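Side-chain contacts in SUBA (PDB 2IY9), which acts as the protease subunit of an AB5 toxin, cutting the host endoplasmic reticulum chaperone BiP between its ATPase and protein-binding domains: residues A94-S99 and A274-S279; A98-I103 and H109-S114; D174-A179 and T295-T300; P309-K314 and G318-A323. One frame throughout, in Å; residues are numbered along the deposited sequence.

Contact 1: residues A94-S99 and A274-S279; sequences ASLIAS and ATAIVS
A276 and S279 of helix 271-288 meet L96 and I97 of helix 84-98 in the heart of the subtilisin-like fold of the S8 peptidases. The two helices carry, nearer their beginnings, two members of the inferred charge relay, S272 and H89. The axes of the short segments approach to 8.1 Å and cross at -31°. Along the second helix, A274 and T275, and a turn later V278, face the parallel sheet at V178 and V218. A276 instead faces across and is the small residue that admits the neighbouring helix: its CB lies 3.8 Å from L96 CB, and L96 CD1 approaches the same methyl at 4.0 Å. Its carbonyl is met too, with I97 CG1 3.4 Å from A276 O, a methylene against a backbone oxygen. I277 packs, as L96 does, on I256 of strand 256-259. S279 closes the contact: its OG is hydrogen-bonded to N148 ND2, while its CB receives the far methyl of I97. That reach follows from the I97 torsions: CG1 stands beside the backbone N (chi1 -64°), and the extended chi2 of 164° carries CD1 outward to 4.2 Å from S279 CB.

Contact 2: residues A98-I103 and H109-S114; sequences ASRYGI and HALISS
One water joins three groups across this turn: it accepts a hydrogen bond from R100 NE at 3.0 Å and lies 2.7 Å from each of two carbonyl oxygens, A98 O and A110 O. It would donate to both, although other acceptors compete for its protons. The turn is the return half of a beta-alpha-beta crossover, leading from helix 84-98 into strand 111-116, next to strand 65-70 in the parallel sheet. R100 reaches over with an extended chain from CG to NE, and NE also makes a weak hydrogen bond to P108 O. The guanidinium presents its edge to A110 O, nearly in plane, yet NH2 stays 3.6 Å from that oxygen, with no hydrogen bond. L111 CD2 meets the same NH2 obliquely, also at 3.6 Å, so a methyl packs beside a charged group on the more open side. The buried part centres on the methyl of A98, which faces the strand; I112 CD1 touches it at 3.8 Å and A110 CB stands farther off. Within 98-103, S99 OG donates to I103 O at 2.6 Å, with the donor tilted 29° from the carbonyl plane.

Contact 3: residues D174-A179 and T295-T300; sequences DRLIVA and TELKRT
L176, at the start of strand 176-180, pushes its two methyls against L297 and K298 of helix 294-304. This places a C-terminal helix of the subtilase fold beside the central parallel sheet, away from the inferred charge relay residues. The tight part is small and wholly apolar on the strand side. L176 CG stands beside its backbone N (chi1 -71°), which sends the fork of the side chain at the helix surface, one branch to each of two successive residues. CD1 lies 3.7 Å from L297 CB and reaches the helix backbone, 4.0 Å from K298 N. CD2 takes the other side of the fork and meets K298 CB at 4.1 Å. The branched end thus sits at the join between L297 and K298, and the nearest side-chain carbon of each helix residue is its CB. L297 carries on to K145 and to F330 of helix 323-331, and L176 also rests on I216, so the leucines belong to a wider buried layer.

Toward solvent the contact is looser and more polar. K298 belongs to both worlds: its CB packs on L176, while the extended chain beyond CG leads NZ away to V215 O and D213 O, both by hydrogen bonds. Since no hydrogen bond joins the two segments themselves, their direct attraction is van der Waals and hydrophobic, whereas the ammonium group, held by two carbonyl oxygens that would probably favour its charged form, ties the helix to the start of strand 215-221 and the residues just before it.

Contact 4: residues P309-K314 and G318-A323; sequences PSLVDK and GRVLNA
A van der Waals contact, partly side chain and partly main chain, without hydrogen bonds between its segments, joins L311 and V312 to G318 and V320 at the periphery of the protease, centred about 17 Å from the centre of the chain. L311 and G318 share most of the contact. L311 CG stands beside the backbone N (chi1 -65°), and the extended chi2 carries CD1 outward to V320, whose side chain it meets at a slant; CD1 lies 3.5 Å from V320 CG2. Closer to the backbone, L311 CB lies 3.8 Å from G318 CA, and the backbone of L311 is equally near that atom through its carbonyl carbon. With no side chain on the facing side, the buried G318, at a positive phi of 64°, lets main chain lie directly against main chain. V312 adds one branch: its CG2 approaches G318 N at 4.0 Å. These residues fold the connection of a beta hairpin back on itself. Strands 306-307 and 319-320 form the antiparallel pair, with backbone bonds of V320 to D306 and of G318 to Y308, and the connection between them begins with the 3-10 turn 309-311. A bond from K314 N to L311 O, 3.0 Å, continues the turning. Past V320 the chain enters the A2 region, where N322 is the N-cap of helix 323-331, its OD1 accepting from K325 N.

In the fold
Contact 1 is the innermost, about 7 Å from the chain's centre, and touches all the others. A276 has its side chain about 7 Å from that of S272 and about 8 Å from that of D52, two of the inferred charge relay residues. Contact 2 continues directly from it through A98, and I97 CG2 meets I112 CD1 at 4.0 Å; I112 itself is about 9 Å from D52, between side chains. Contact 3 joins contact 1 through V178, whose CB is 3.3 Å from S279 OG. L321, in segment 318-323, bridges contact 4 to I277 and V278. Contacts 2 and 4 lie on opposite sides of the centre, 27 Å apart between centres; contacts 3 and 4 are away from the inferred relay.

Contact 1: residues A94-S99 and A274-S279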
loop_
_atom_site.group_PDB
_atom_site.type_symbol
_atom_site.label_atom_id
_atom_site.label_comp_id
_atom_site.label_asym_id
_atom_site.label_seq_id
_atom_site.Cartn_x
_atom_site.Cartn_y
_atom_site.Cartn_z
ATOM N N ALA A 94 4.950 5.998 5.278
ATOM C CA ALA A 94 4.674 5.773 6.689
ATOM C C ALA A 94 3.779 6.871 7.240
ATOM O O ALA A 94 2.841 6.578 7.975
ATOM C CB ALA A 94 5.960 5.680 7.492
ATOM N N SER A 95 4.046 8.124 6.863
ATOM C CA SER A 95 3.238 9.230 7.371
ATOM C C SER A 95 1.793 9.127 6.889
ATOM O O SER A 95 0.871 9.349 7.675
ATOM C CB SER A 95 3.862 10.602 7.075
ATOM O OG SER A 95 3.720 11.009 5.721
ATOM N N LEU A 96 1.596 8.765 5.613
ATOM C CA LEU A 96 0.243 8.649 5.053
ATOM C C LEU A 96 -0.584 7.548 5.727
ATOM O O LEU A 96 -1.792 7.694 5.902
ATOM C CB LEU A 96 0.292 8.433 3.536
ATOM C CG LEU A 96 0.847 9.602 2.717
ATOM C CD1 LEU A 96 0.975 9.178 1.264
ATOM C CD2 LEU A 96 -0.014 10.888 2.860
ATOM N N ILE A 97 0.092 6.469 6.111
ATOM C CA ILE A 97 -0.525 5.357 6.821
ATOM C C ILE A 97 -0.832 5.721 8.276
ATOM O O ILE A 97 -1.936 5.473 8.765
ATOM C CB ILE A 97 0.375 4.105 6.768
ATOM C CG1 ILE A 97 0.533 3.611 5.320
ATOM C CG2 ILE A 97 -0.170 2.970 7.676
ATOM C CD1 ILE A 97 1.696 2.639 5.164
ATOM N N ALA A 98 0.139 6.310 8.969
ATOM C CA ALA A 98 0.106 6.285 10.444
ATOM C C ALA A 98 0.416 7.575 11.224
ATOM O O ALA A 98 0.375 7.565 12.468
ATOM C CB ALA A 98 1.007 5.157 10.931
ATOM N N SER A 99 0.763 8.668 10.542
ATOM C CA SER A 99 1.166 9.890 11.273
ATOM C C SER A 99 0.100 10.366 12.272
ATOM O O SER A 99 -1.082 10.415 11.950
ATOM C CB SER A 99 1.551 11.030 10.319
ATOM O OG SER A 99 1.637 12.264 11.035
ATOM N N ALA A 274 -1.231 6.613 -3.249
ATOM C CA ALA A 274 -2.491 5.866 -3.327
ATOM C C ALA A 274 -2.378 4.518 -2.611
ATOM O O ALA A 274 -3.265 4.123 -1.875
ATOM C CB ALA A 274 -2.904 5.654 -4.793
ATOM N N THR A 275 -1.270 3.826 -2.836
ATOM C CA THR A 275 -1.024 2.558 -2.176
ATOM C C THR A 275 -0.999 2.724 -0.651
ATOM O O THR A 275 -1.575 1.914 0.071
ATOM C CB THR A 275 0.282 1.950 -2.670
ATOM O OG1 THR A 275 0.194 1.765 -4.087
ATOM C CG2 THR A 275 0.570 0.617 -1.975
ATOM N N ALA A 276 -0.323 3.767 -0.169
ATOM C CA ALA A 276 -0.212 4.002 1.277
ATOM C C ALA A 276 -1.594 4.149 1.911
ATOM O O ALA A 276 -1.876 3.615 2.990
ATOM C CB ALA A 276 0.655 5.223 1.556
ATOM N N ILE A 277 -2.452 4.884 1.220
ATOM C CA ILE A 277 -3.790 5.159 1.704
ATOM C C ILE A 277 -4.612 3.867 1.821
ATOM O O ILE A 277 -5.313 3.657 2.827
ATOM C CB ILE A 277 -4.459 6.236 0.820
ATOM C CG1 ILE A 277 -3.803 7.597 1.101
ATOM C CG2 ILE A 277 -5.978 6.301 1.071
ATOM C CD1 ILE A 277 -4.117 8.700 0.083
ATOM N N VAL A 278 -4.507 2.994 0.816
ATOM C CA VAL A 278 -5.227 1.715 0.853
ATOM C C VAL A 278 -4.743 0.862 2.028
ATOM O O VAL A 278 -5.550 0.251 2.732
ATOM C CB VAL A 278 -5.135 0.932 -0.481
ATOM C CG1 VAL A 278 -5.682 -0.497 -0.297
ATOM C CG2 VAL A 278 -5.934 1.657 -1.571
ATOM N N SER A 279 -3.428 0.839 2.235
ATOM C CA SER A 279 -2.835 0.145 3.376
ATOM C C SER A 279 -3.359 0.660 4.705
ATOM O O SER A 279 -3.580 -0.129 5.617
ATOM C CB SER A 279 -1.304 0.249 3.357
ATOM O OG SER A 279 -0.769 -0.554 2.321
#

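Contact 2: residues A98-I103 and H109-S114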
loop_
_atom_site.group_PDB
_atom_site.type_symbol
_atom_site.label_atom_id
_atom_site.label_comp_id
_atom_site.label_asym_id
_atom_site.label_seq_id
_atom_site.Cartn_x
_atom_site.Cartn_y
_atom_site.Cartn_z
ATOM N N ALA A 98 0.139 6.310 8.969
ATOM C CA ALA A 98 0.106 6.285 10.444
ATOM C C ALA A 98 0.416 7.575 11.224
ATOM O O ALA A 98 0.375 7.565 12.468
ATOM C CB ALA A 98 1.007 5.157 10.931
ATOM N N SER A 99 0.763 8.668 10.542
ATOM C CA SER A 99 1.166 9.890 11.273
ATOM C C SER A 99 0.100 10.366 12.272
ATOM O O SER A 99 -1.082 10.415 11.950
ATOM C CB SER A 99 1.551 11.030 10.319
ATOM O OG SER A 99 1.637 12.264 11.035
ATOM N N ARG A 100 0.535 10.716 13.480
ATOM C CA ARG A 100 -0.384 11.065 14.572
ATOM C C ARG A 100 -0.659 12.551 14.711
ATOM O O ARG A 100 -1.573 12.958 15.426
ATOM C CB ARG A 100 0.143 10.497 15.891
ATOM C CG ARG A 100 0.213 8.995 15.825
ATOM C CD ARG A 100 0.474 8.331 17.164
ATOM N NE ARG A 100 0.454 6.888 16.962
ATOM C CZ ARG A 100 0.621 5.978 17.917
ATOM N NH1 ARG A 100 0.822 6.353 19.181
ATOM N NH2 ARG A 100 0.586 4.687 17.599
ATOM N N TYR A 101 0.160 13.358 14.050
ATOM C CA TYR A 101 -0.058 14.798 13.973
ATOM C C TYR A 101 0.771 15.375 12.841
ATOM O O TYR A 101 1.755 14.766 12.407
ATOM C CB TYR A 101 0.268 15.496 15.311
ATOM C CG TYR A 101 1.632 15.192 15.908
ATOM C CD1 TYR A 101 2.770 15.907 15.528
ATOM C CD2 TYR A 101 1.771 14.214 16.889
ATOM C CE1 TYR A 101 4.024 15.623 16.108
ATOM C CE2 TYR A 101 2.994 13.937 17.464
ATOM C CZ TYR A 101 4.107 14.639 17.078
ATOM O OH TYR A 101 5.306 14.332 17.678
ATOM N N GLY A 102 0.377 16.555 12.368
ATOM C CA GLY A 102 1.030 17.173 11.219
ATOM C C GLY A 102 0.348 16.588 10.012
ATOM O O GLY A 102 -0.723 17.044 9.615
ATOM N N ILE A 103 0.936 15.543 9.456
ATOM C CA ILE A 103 0.230 14.714 8.477
ATOM C C ILE A 103 -0.865 13.898 9.187
ATOM O O ILE A 103 -0.644 13.374 10.283
ATOM C CB ILE A 103 1.227 13.786 7.728
ATOM C CG1 ILE A 103 2.277 14.618 6.976
ATOM C CG2 ILE A 103 0.522 12.829 6.760
ATOM C CD1 ILE A 103 1.681 15.695 6.049
ATOM N N HIS A 109 -3.596 5.034 14.873
ATOM C CA HIS A 109 -3.354 4.030 15.916
ATOM C C HIS A 109 -2.357 2.954 15.499
ATOM O O HIS A 109 -1.815 2.253 16.354
ATOM C CB HIS A 109 -4.660 3.354 16.341
ATOM C CG HIS A 109 -5.665 4.295 16.918
ATOM N ND1 HIS A 109 -7.007 4.239 16.598
ATOM C CD2 HIS A 109 -5.527 5.321 17.790
ATOM C CE1 HIS A 109 -7.652 5.190 17.252
ATOM N NE2 HIS A 109 -6.777 5.863 17.978
ATOM N N ALA A 110 -2.150 2.801 14.189
ATOM C CA ALA A 110 -1.208 1.801 13.670
ATOM C C ALA A 110 0.232 2.119 14.031
ATOM O O ALA A 110 0.588 3.267 14.265
ATOM C CB ALA A 110 -1.344 1.658 12.148
ATOM N N LEU A 111 1.047 1.073 14.088
ATOM C CA LEU A 111 2.485 1.207 14.184
ATOM C C LEU A 111 3.092 0.811 12.846
ATOM O O LEU A 111 2.388 0.301 11.972
ATOM C CB LEU A 111 3.036 0.326 15.303
ATOM C CG LEU A 111 2.519 0.597 16.719
ATOM C CD1 LEU A 111 3.033 -0.471 17.696
ATOM C CD2 LEU A 111 2.912 1.969 17.190
ATOM N N ILE A 112 4.392 1.053 12.696
ATOM C CA ILE A 112 5.076 0.860 11.429
ATOM C C ILE A 112 6.314 -0.018 11.640
ATOM O O ILE A 112 7.115 0.221 12.552
ATOM C CB ILE A 112 5.514 2.238 10.827
ATOM C CG1 ILE A 112 4.286 3.117 10.493
ATOM C CG2 ILE A 112 6.482 2.056 9.623
ATOM C CD1 ILE A 112 3.386 2.575 9.363
ATOM N N SER A 113 6.451 -1.032 10.796
ATOM C CA SER A 113 7.682 -1.816 10.716
ATOM C C SER A 113 8.371 -1.469 9.405
ATOM O O SER A 113 7.887 -1.833 8.321
ATOM C CB SER A 113 7.382 -3.312 10.786
ATOM O OG SER A 113 8.576 -4.062 10.651
ATOM N N SER A 114 9.495 -0.761 9.512
ATOM C CA SER A 114 10.231 -0.309 8.342
ATOM C C SER A 114 11.187 -1.388 7.848
ATOM O O SER A 114 11.989 -1.932 8.617
ATOM C CB SER A 114 10.994 0.971 8.634
ATOM O OG SER A 114 11.664 1.409 7.471
HETATM O O HOH W 1 1.297 5.839 14.279
#

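Contact 3: residues D174-A179 and T295-T300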
loop_
_atom_site.group_PDB
_atom_site.type_symbol
_atom_site.label_atom_id
_atom_site.label_comp_id
_atom_site.label_asym_id
_atom_site.label_seq_id
_atom_site.Cartn_x
_atom_site.Cartn_y
_atom_site.Cartn_z
ATOM N N ASP A 174 -2.761 -15.557 5.081
ATOM C CA ASP A 174 -2.592 -14.815 6.330
ATOM C C ASP A 174 -2.249 -13.343 6.121
ATOM O O ASP A 174 -2.656 -12.489 6.914
ATOM C CB ASP A 174 -1.570 -15.496 7.252
ATOM C CG ASP A 174 -0.240 -15.797 6.560
ATOM O OD1 ASP A 174 -0.103 -15.571 5.331
ATOM O OD2 ASP A 174 0.678 -16.271 7.266
ATOM N N ARG A 175 -1.517 -13.040 5.056
ATOM C CA ARG A 175 -1.023 -11.669 4.853
ATOM C C ARG A 175 -1.390 -11.125 3.480
ATOM O O ARG A 175 -1.629 -11.893 2.539
ATOM C CB ARG A 175 0.495 -11.601 5.047
ATOM C CG ARG A 175 0.967 -12.182 6.369
ATOM C CD ARG A 175 2.479 -12.010 6.574
ATOM N NE ARG A 175 2.922 -12.797 7.719
ATOM C CZ ARG A 175 2.852 -12.392 8.986
ATOM N NH1 ARG A 175 2.379 -11.191 9.285
ATOM N NH2 ARG A 175 3.282 -13.189 9.955
ATOM N N LEU A 176 -1.423 -9.793 3.385
ATOM C CA LEU A 176 -1.726 -9.101 2.151
ATOM C C LEU A 176 -0.613 -8.161 1.753
ATOM O O LEU A 176 -0.014 -7.503 2.602
ATOM C CB LEU A 176 -3.011 -8.289 2.277
ATOM C CG LEU A 176 -4.290 -9.118 2.351
ATOM C CD1 LEU A 176 -5.425 -8.204 2.722
ATOM C CD2 LEU A 176 -4.541 -9.889 1.020
ATOM N N ILE A 177 -0.362 -8.090 0.451
ATOM C CA ILE A 177 0.598 -7.128 -0.084
ATOM C C ILE A 177 -0.163 -6.080 -0.870
ATOM O O ILE A 177 -0.900 -6.397 -1.816
ATOM C CB ILE A 177 1.658 -7.788 -0.964
ATOM C CG1 ILE A 177 2.564 -8.673 -0.095
ATOM C CG2 ILE A 177 2.490 -6.737 -1.691
ATOM C CD1 ILE A 177 3.631 -9.371 -0.878
ATOM N N VAL A 178 -0.005 -4.839 -0.440
ATOM C CA VAL A 178 -0.612 -3.711 -1.120
ATOM C C VAL A 178 0.490 -3.083 -1.970
ATOM O O VAL A 178 1.485 -2.575 -1.441
ATOM C CB VAL A 178 -1.221 -2.714 -0.115
ATOM C CG1 VAL A 178 -2.074 -1.667 -0.849
ATOM C CG2 VAL A 178 -2.078 -3.466 0.911
ATOM N N ALA A 179 0.310 -3.171 -3.290
ATOM C CA ALA A 179 1.366 -2.865 -4.261
ATOM C C ALA A 179 0.958 -1.798 -5.273
ATOM O O ALA A 179 -0.059 -1.935 -5.945
ATOM C CB ALA A 179 1.770 -4.129 -4.982
ATOM N N THR A 295 -7.870 -13.521 2.481
ATOM C CA THR A 295 -8.960 -13.569 1.504
ATOM C C THR A 295 -10.157 -12.725 1.952
ATOM O O THR A 295 -10.705 -11.953 1.155
ATOM C CB THR A 295 -9.379 -15.023 1.168
ATOM O OG1 THR A 295 -8.263 -15.716 0.590
ATOM C CG2 THR A 295 -10.535 -15.038 0.158
ATOM N N GLU A 296 -10.543 -12.844 3.222
ATOM C CA GLU A 296 -11.682 -12.078 3.743
ATOM C C GLU A 296 -11.428 -10.563 3.745
ATOM O O GLU A 296 -12.302 -9.788 3.358
ATOM C CB GLU A 296 -12.112 -12.549 5.141
ATOM C CG GLU A 296 -13.424 -11.877 5.608
ATOM C CD GLU A 296 -13.724 -12.017 7.096
ATOM O OE1 GLU A 296 -13.048 -12.811 7.798
ATOM O OE2 GLU A 296 -14.659 -11.319 7.566
ATOM N N LEU A 297 -10.244 -10.149 4.195
ATOM C CA LEU A 297 -9.853 -8.736 4.143
ATOM C C LEU A 297 -9.887 -8.206 2.712
ATOM O O LEU A 297 -10.507 -7.174 2.443
ATOM C CB LEU A 297 -8.464 -8.533 4.755
ATOM C CG LEU A 297 -8.409 -8.378 6.279
ATOM C CD1 LEU A 297 -6.999 -8.687 6.779
ATOM C CD2 LEU A 297 -8.818 -6.959 6.671
ATOM N N LYS A 298 -9.238 -8.929 1.792
ATOM C CA LYS A 298 -9.199 -8.512 0.388
ATOM C C LYS A 298 -10.606 -8.423 -0.218
ATOM O O LYS A 298 -10.953 -7.408 -0.838
ATOM C CB LYS A 298 -8.319 -9.443 -0.443
ATOM C CG LYS A 298 -8.251 -9.063 -1.927
ATOM C CD LYS A 298 -7.101 -9.773 -2.650
ATOM C CE LYS A 298 -7.143 -9.449 -4.135
ATOM N NZ LYS A 298 -6.040 -10.124 -4.854
ATOM N N ARG A 299 -11.397 -9.479 -0.031
ATOM C CA ARG A 299 -12.786 -9.511 -0.493
ATOM C C ARG A 299 -13.616 -8.335 0.043
ATOM O O ARG A 299 -14.296 -7.660 -0.720
ATOM C CB ARG A 299 -13.450 -10.851 -0.113
ATOM C CG ARG A 299 -14.886 -11.005 -0.605
ATOM C CD ARG A 299 -15.499 -12.346 -0.174
ATOM N NE ARG A 299 -15.608 -12.464 1.285
ATOM C CZ ARG A 299 -14.908 -13.316 2.041
ATOM N NH1 ARG A 299 -14.036 -14.160 1.499
ATOM N NH2 ARG A 299 -15.092 -13.334 3.355
ATOM N N THR A 300 -13.566 -8.088 1.352
ATOM C CA THR A 300 -14.349 -6.988 1.909
ATOM C C THR A 300 -13.912 -5.648 1.312
ATOM O O THR A 300 -14.754 -4.832 0.954
ATOM C CB THR A 300 -14.329 -6.969 3.447
ATOM O OG1 THR A 300 -14.871 -8.202 3.939
ATOM C CG2 THR A 300 -15.171 -5.804 3.988
#

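Contact 4: residues P309-K314 and G318-A323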
loop_
_atom_site.group_PDB
_atom_site.type_symbol
_atom_site.label_atom_id
_atom_site.label_comp_id
_atom_site.label_asym_id
_atom_site.label_seq_id
_atom_site.Cartn_x
_atom_site.Cartn_y
_atom_site.Cartn_z
ATOM N N PRO A 309 -18.646 2.536 -13.937
ATOM C CA PRO A 309 -18.583 1.956 -15.283
ATOM C C PRO A 309 -17.550 2.656 -16.159
ATOM O O PRO A 309 -16.948 2.014 -17.014
ATOM C CB PRO A 309 -19.994 2.175 -15.840
ATOM C CG PRO A 309 -20.624 3.199 -14.971
ATOM C CD PRO A 309 -20.000 3.026 -13.614
ATOM N N SER A 310 -17.344 3.956 -15.925
ATOM C CA SER A 310 -16.378 4.751 -16.678
ATOM C C SER A 310 -14.922 4.322 -16.458
ATOM O O SER A 310 -14.054 4.656 -17.262
ATOM C CB SER A 310 -16.558 6.255 -16.393
ATOM O OG SER A 310 -16.316 6.560 -15.026
ATOM N N LEU A 311 -14.664 3.581 -15.376
ATOM C CA LEU A 311 -13.297 3.184 -15.004
ATOM C C LEU A 311 -12.957 1.720 -15.296
ATOM O O LEU A 311 -11.854 1.268 -14.997
ATOM C CB LEU A 311 -13.042 3.488 -13.516
ATOM C CG LEU A 311 -13.047 4.972 -13.119
ATOM C CD1 LEU A 311 -12.870 5.141 -11.614
ATOM C CD2 LEU A 311 -11.981 5.756 -13.865
ATOM N N VAL A 312 -13.887 0.986 -15.903
ATOM C CA VAL A 312 -13.674 -0.447 -16.134
ATOM C C VAL A 312 -12.442 -0.752 -17.018
ATOM O O VAL A 312 -11.733 -1.720 -16.760
ATOM C CB VAL A 312 -14.967 -1.148 -16.626
ATOM C CG1 VAL A 312 -14.709 -2.624 -16.957
ATOM C CG2 VAL A 312 -16.059 -1.032 -15.545
ATOM N N ASP A 313 -12.157 0.077 -18.025
ATOM C CA ASP A 313 -10.947 -0.150 -18.842
ATOM C C ASP A 313 -9.642 0.029 -18.062
ATOM O O ASP A 313 -8.628 -0.555 -18.425
ATOM C CB ASP A 313 -10.893 0.736 -20.095
ATOM C CG ASP A 313 -9.704 0.393 -20.996
ATOM O OD1 ASP A 313 -9.667 -0.740 -21.523
ATOM O OD2 ASP A 313 -8.790 1.233 -21.149
ATOM N N LYS A 314 -9.691 0.838 -17.000
ATOM C CA LYS A 314 -8.512 1.264 -16.252
ATOM C C LYS A 314 -8.288 0.412 -14.994
ATOM O O LYS A 314 -7.149 0.220 -14.565
ATOM C CB LYS A 314 -8.643 2.749 -15.859
ATOM C CG LYS A 314 -8.795 3.732 -17.056
ATOM C CD LYS A 314 -8.457 5.191 -16.690
ATOM C CE LYS A 314 -9.698 5.973 -16.205
ATOM N NZ LYS A 314 -9.507 7.453 -15.875
ATOM N N GLY A 318 -13.890 -1.317 -12.252
ATOM C CA GLY A 318 -14.017 0.122 -11.992
ATOM C C GLY A 318 -13.988 0.490 -10.517
ATOM O O GLY A 318 -14.569 1.501 -10.116
ATOM N N ARG A 319 -13.290 -0.316 -9.714
ATOM C CA ARG A 319 -13.286 -0.167 -8.259
ATOM C C ARG A 319 -12.568 1.066 -7.724
ATOM O O ARG A 319 -11.390 1.324 -8.049
ATOM C CB ARG A 319 -12.693 -1.402 -7.577
ATOM C CG ARG A 319 -13.457 -2.675 -7.795
ATOM C CD ARG A 319 -12.972 -3.737 -6.848
ATOM N NE ARG A 319 -13.367 -5.069 -7.277
ATOM C CZ ARG A 319 -12.579 -5.915 -7.932
ATOM N NH1 ARG A 319 -11.333 -5.571 -8.250
ATOM N NH2 ARG A 319 -13.043 -7.111 -8.273
ATOM N N VAL A 320 -13.279 1.796 -6.866
ATOM C CA VAL A 320 -12.730 2.962 -6.183
ATOM C C VAL A 320 -12.880 2.782 -4.674
ATOM O O VAL A 320 -13.964 2.431 -4.172
ATOM C CB VAL A 320 -13.397 4.276 -6.668
ATOM C CG1 VAL A 320 -12.992 5.467 -5.786
ATOM C CG2 VAL A 320 -13.032 4.549 -8.128
ATOM N N LEU A 321 -11.781 3.017 -3.964
ATOM C CA LEU A 321 -11.712 2.878 -2.518
ATOM C C LEU A 321 -12.838 3.618 -1.801
ATOM O O LEU A 321 -13.010 4.829 -1.973
ATOM C CB LEU A 321 -10.355 3.385 -2.015
ATOM C CG LEU A 321 -10.138 3.340 -0.501
ATOM C CD1 LEU A 321 -10.140 1.897 -0.005
ATOM C CD2 LEU A 321 -8.862 4.086 -0.082
ATOM N N ASN A 322 -13.605 2.868 -1.011
ATOM C CA ASN A 322 -14.611 3.436 -0.118
ATOM C C ASN A 322 -14.317 2.914 1.279
ATOM O O ASN A 322 -14.633 1.760 1.591
ATOM C CB ASN A 322 -16.029 3.030 -0.544
ATOM C CG ASN A 322 -17.112 3.658 0.329
ATOM O OD1 ASN A 322 -16.855 4.087 1.462
ATOM N ND2 ASN A 322 -18.334 3.716 -0.205
ATOM N N ALA A 323 -13.686 3.758 2.091
ATOM C CA ALA A 323 -13.242 3.388 3.439
ATOM C C ALA A 323 -14.408 3.207 4.390
ATOM O O ALA A 323 -14.373 2.318 5.241
ATOM C CB ALA A 323 -12.271 4.412 3.989
#